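Local coordinates for protein putative NADPH-dependent oxidoreductase (Desulfitobacterium hafniense DCB-2, PDB 3DB2) that is probably an NADPH-dependent oxidoreductase of the Gfo/Idh/MocA family, with a Rossmann-fold nucleotide-binding domain and a C-terminal sheet domain, at residues 334-339 against 347-352. Residues are numbered along the deposited sequence; the frame is centred on the assembly and turned at random.
Sequences VLAAVK and VEIAEI
The flat group at this contact is the Glu351 carboxylate. Glu348 N comes over one face and donates to Glu351 OE2 at 3.1 Å, 54° out of the carboxylate plane. Arg345 forms a salt bridge with OE1. Lys339 brushes this group with its chain: CD lies 4.3 Å from Glu351 OE1, while NZ stays 5.8 Å from that oxygen.

The other side-chain contacts are mostly apolar. Ala336 CB points into a cluster of three side chains, 3.8 Å from Val347 CG1 and close to Ile352 CG1 and Ile349 CD1. Val347 CG2 lies against Ala336 O at 3.6 Å. Residues 347-348 form a short edge strand, antiparallel to strand 197-205 in the mixed sheet of the C-terminal domain. The chain leaves helix 324-343, turns back as strand 347-348 and helix 349-353, and packs on that helix. Val200 of the neighbouring strand also touches Ala336 and Ile349.

Ile352 CG2, anti to its backbone N, meets Leu335 CD1 where the two side chains cross. Ile352 CD1 meets Lys339 CE at 3.7 Å. An alanine here removes CG1, CG2 and CD1, and would probably loosen the packing on Leu335, Ala336 and Lys339. Lys339 crosses Val347 at about a right angle, then bends at chi3 (-76°) and chi4.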
ATOM      1  N   VAL C 334      15.927  -3.797   6.094  1.00 12.73           N
ATOM      2  CA  VAL C 334      15.589  -3.019   7.275  1.00 13.58           C
ATOM      3  C   VAL C 334      16.652  -1.938   7.476  1.00 13.48           C
ATOM      4  O   VAL C 334      16.288  -0.790   7.743  1.00 15.53           O
ATOM      5  CB  VAL C 334      15.431  -3.905   8.527  1.00 15.92           C
ATOM      6  CG1 VAL C 334      15.179  -3.041   9.768  1.00 20.76           C
ATOM      7  CG2 VAL C 334      14.278  -4.895   8.384  1.00 15.55           C
ATOM      8  N   LEU C 335      17.931  -2.282   7.335  1.00 16.89           N
ATOM      9  CA  LEU C 335      18.965  -1.276   7.608  1.00 17.98           C
ATOM     10  C   LEU C 335      18.929  -0.177   6.534  1.00 15.83           C
ATOM     11  O   LEU C 335      19.148   0.999   6.833  1.00 17.12           O
ATOM     12  CB  LEU C 335      20.331  -1.931   7.721  1.00 19.97           C
ATOM     13  CG  LEU C 335      20.497  -2.998   8.810  1.00 26.39           C
ATOM     14  CD1 LEU C 335      21.849  -3.696   8.684  1.00 21.75           C
ATOM     15  CD2 LEU C 335      20.328  -2.413  10.212  1.00 22.54           C
ATOM     16  N   ALA C 336      18.619  -0.581   5.312  1.00 17.15           N
ATOM     17  CA  ALA C 336      18.587   0.419   4.221  1.00 15.93           C
ATOM     18  C   ALA C 336      17.447   1.387   4.447  1.00 17.54           C
ATOM     19  O   ALA C 336      17.582   2.592   4.162  1.00 16.11           O
ATOM     20  CB  ALA C 336      18.484  -0.312   2.902  1.00 19.34           C
ATOM     21  N   ALA C 337      16.322   0.847   4.939  1.00 15.54           N
ATOM     22  CA  ALA C 337      15.146   1.662   5.251  1.00 16.92           C
ATOM     23  C   ALA C 337      15.399   2.642   6.378  1.00 17.94           C
ATOM     24  O   ALA C 337      14.988   3.799   6.313  1.00 18.46           O
ATOM     25  CB  ALA C 337      13.952   0.772   5.589  1.00 21.50           C
ATOM     26  N   VAL C 338      16.078   2.220   7.439  1.00 15.03           N
ATOM     27  CA  VAL C 338      16.478   3.193   8.477  1.00 14.18           C
ATOM     28  C   VAL C 338      17.454   4.234   7.957  1.00 14.26           C
ATOM     29  O   VAL C 338      17.340   5.436   8.261  1.00 18.85           O
ATOM     30  CB  VAL C 338      17.037   2.413   9.676  1.00 19.34           C
ATOM     31  CG1 VAL C 338      17.535   3.331  10.780  1.00 31.60           C
ATOM     32  CG2 VAL C 338      15.936   1.497  10.211  1.00 18.46           C
ATOM     33  N   LYS C 339      18.405   3.811   7.123  1.00 14.76           N
ATOM     34  CA  LYS C 339      19.383   4.703   6.525  1.00 13.34           C
ATOM     35  C   LYS C 339      18.620   5.724   5.655  1.00 19.21           C
ATOM     36  O   LYS C 339      19.012   6.894   5.643  1.00 18.71           O
ATOM     37  CB  LYS C 339      20.404   4.012   5.646  1.00 18.06           C
ATOM     38  CG  LYS C 339      21.530   4.938   5.219  1.00 20.67           C
ATOM     39  CD  LYS C 339      22.622   4.249   4.420  1.00 23.16           C
ATOM     40  CE  LYS C 339      23.561   3.414   5.268  1.00 32.27           C
ATOM     41  NZ  LYS C 339      24.300   4.204   6.289  1.00 48.43           N
ATOM     42  N   VAL C 347      18.145   4.226  -0.923  1.00 15.16           N
ATOM     43  CA  VAL C 347      19.372   3.561  -0.498  1.00 13.03           C
ATOM     44  C   VAL C 347      19.474   2.226  -1.204  1.00 17.35           C
ATOM     45  O   VAL C 347      18.497   1.450  -1.148  1.00 18.85           O
ATOM     46  CB  VAL C 347      19.382   3.318   1.019  1.00 11.04           C
ATOM     47  CG1 VAL C 347      20.615   2.484   1.386  1.00 17.26           C
ATOM     48  CG2 VAL C 347      19.357   4.645   1.757  1.00 16.48           C
ATOM     49  N   GLU C 348      20.604   2.007  -1.857  1.00 14.19           N
ATOM     50  CA  GLU C 348      20.883   0.758  -2.566  1.00 18.51           C
ATOM     51  C   GLU C 348      21.172  -0.307  -1.497  1.00 17.92           C
ATOM     52  O   GLU C 348      21.849  -0.075  -0.512  1.00 16.98           O
ATOM     53  CB  GLU C 348      22.057   0.857  -3.522  1.00 14.22           C
ATOM     54  CG  GLU C 348      21.976   1.949  -4.576  1.00 22.19           C
ATOM     55  CD  GLU C 348      20.792   1.738  -5.504  1.00 20.86           C
ATOM     56  OE1 GLU C 348      20.758   0.691  -6.184  1.00 22.24           O
ATOM     57  OE2 GLU C 348      19.929   2.634  -5.502  1.00 26.99           O
ATOM     58  N   ILE C 349      20.664  -1.517  -1.698  1.00 20.28           N
ATOM     59  CA  ILE C 349      21.006  -2.587  -0.765  1.00 18.29           C
ATOM     60  C   ILE C 349      22.496  -2.880  -0.825  1.00 18.32           C
ATOM     61  O   ILE C 349      23.125  -3.299   0.139  1.00 18.69           O
ATOM     62  CB  ILE C 349      20.188  -3.844  -1.097  1.00 24.38           C
ATOM     63  CG1 ILE C 349      18.668  -3.643  -1.082  1.00 20.66           C
ATOM     64  CG2 ILE C 349      20.576  -4.973  -0.159  1.00 31.87           C
ATOM     65  CD1 ILE C 349      18.128  -3.305   0.299  1.00 24.92           C
ATOM     66  N   ALA C 350      23.137  -2.642  -1.973  1.00 20.41           N
ATOM     67  CA  ALA C 350      24.576  -2.909  -2.044  1.00 21.64           C
ATOM     68  C   ALA C 350      25.378  -2.036  -1.089  1.00 20.64           C
ATOM     69  O   ALA C 350      26.434  -2.438  -0.586  1.00 27.42           O
ATOM     70  CB  ALA C 350      25.053  -2.694  -3.478  1.00 22.71           C
ATOM     71  N   GLU C 351      24.872  -0.853  -0.811  1.00 18.38           N
ATOM     72  CA  GLU C 351      25.482   0.136   0.063  1.00 20.61           C
ATOM     73  C   GLU C 351      25.615  -0.402   1.483  1.00 22.18           C
ATOM     74  O   GLU C 351      26.442  -0.040   2.323  1.00 24.29           O
ATOM     75  CB  GLU C 351      24.665   1.402   0.141  1.00 24.53           C
ATOM     76  CG  GLU C 351      24.722   2.371  -1.013  1.00 26.49           C
ATOM     77  CD  GLU C 351      23.899   3.604  -0.622  1.00 33.61           C
ATOM     78  OE1 GLU C 351      24.259   4.059   0.483  1.00 32.49           O
ATOM     79  OE2 GLU C 351      22.975   4.014  -1.374  1.00 23.27           O
ATOM     80  N   ILE C 352      24.712  -1.316   1.806  1.00 24.91           N
ATOM     81  CA  ILE C 352      24.623  -1.883   3.149  1.00 26.03           C
ATOM     82  C   ILE C 352      25.522  -3.122   3.147  1.00 27.18           C
ATOM     83  O   ILE C 352      26.384  -3.286   3.992  1.00 25.16           O
ATOM     84  CB  ILE C 352      23.200  -2.291   3.546  1.00 24.34           C
ATOM     85  CG1 ILE C 352      22.198  -1.149   3.636  1.00 19.21           C
ATOM     86  CG2 ILE C 352      23.202  -3.080   4.860  1.00 26.33           C
ATOM     87  CD1 ILE C 352      22.532  -0.149   4.737  1.00 22.58           C
TER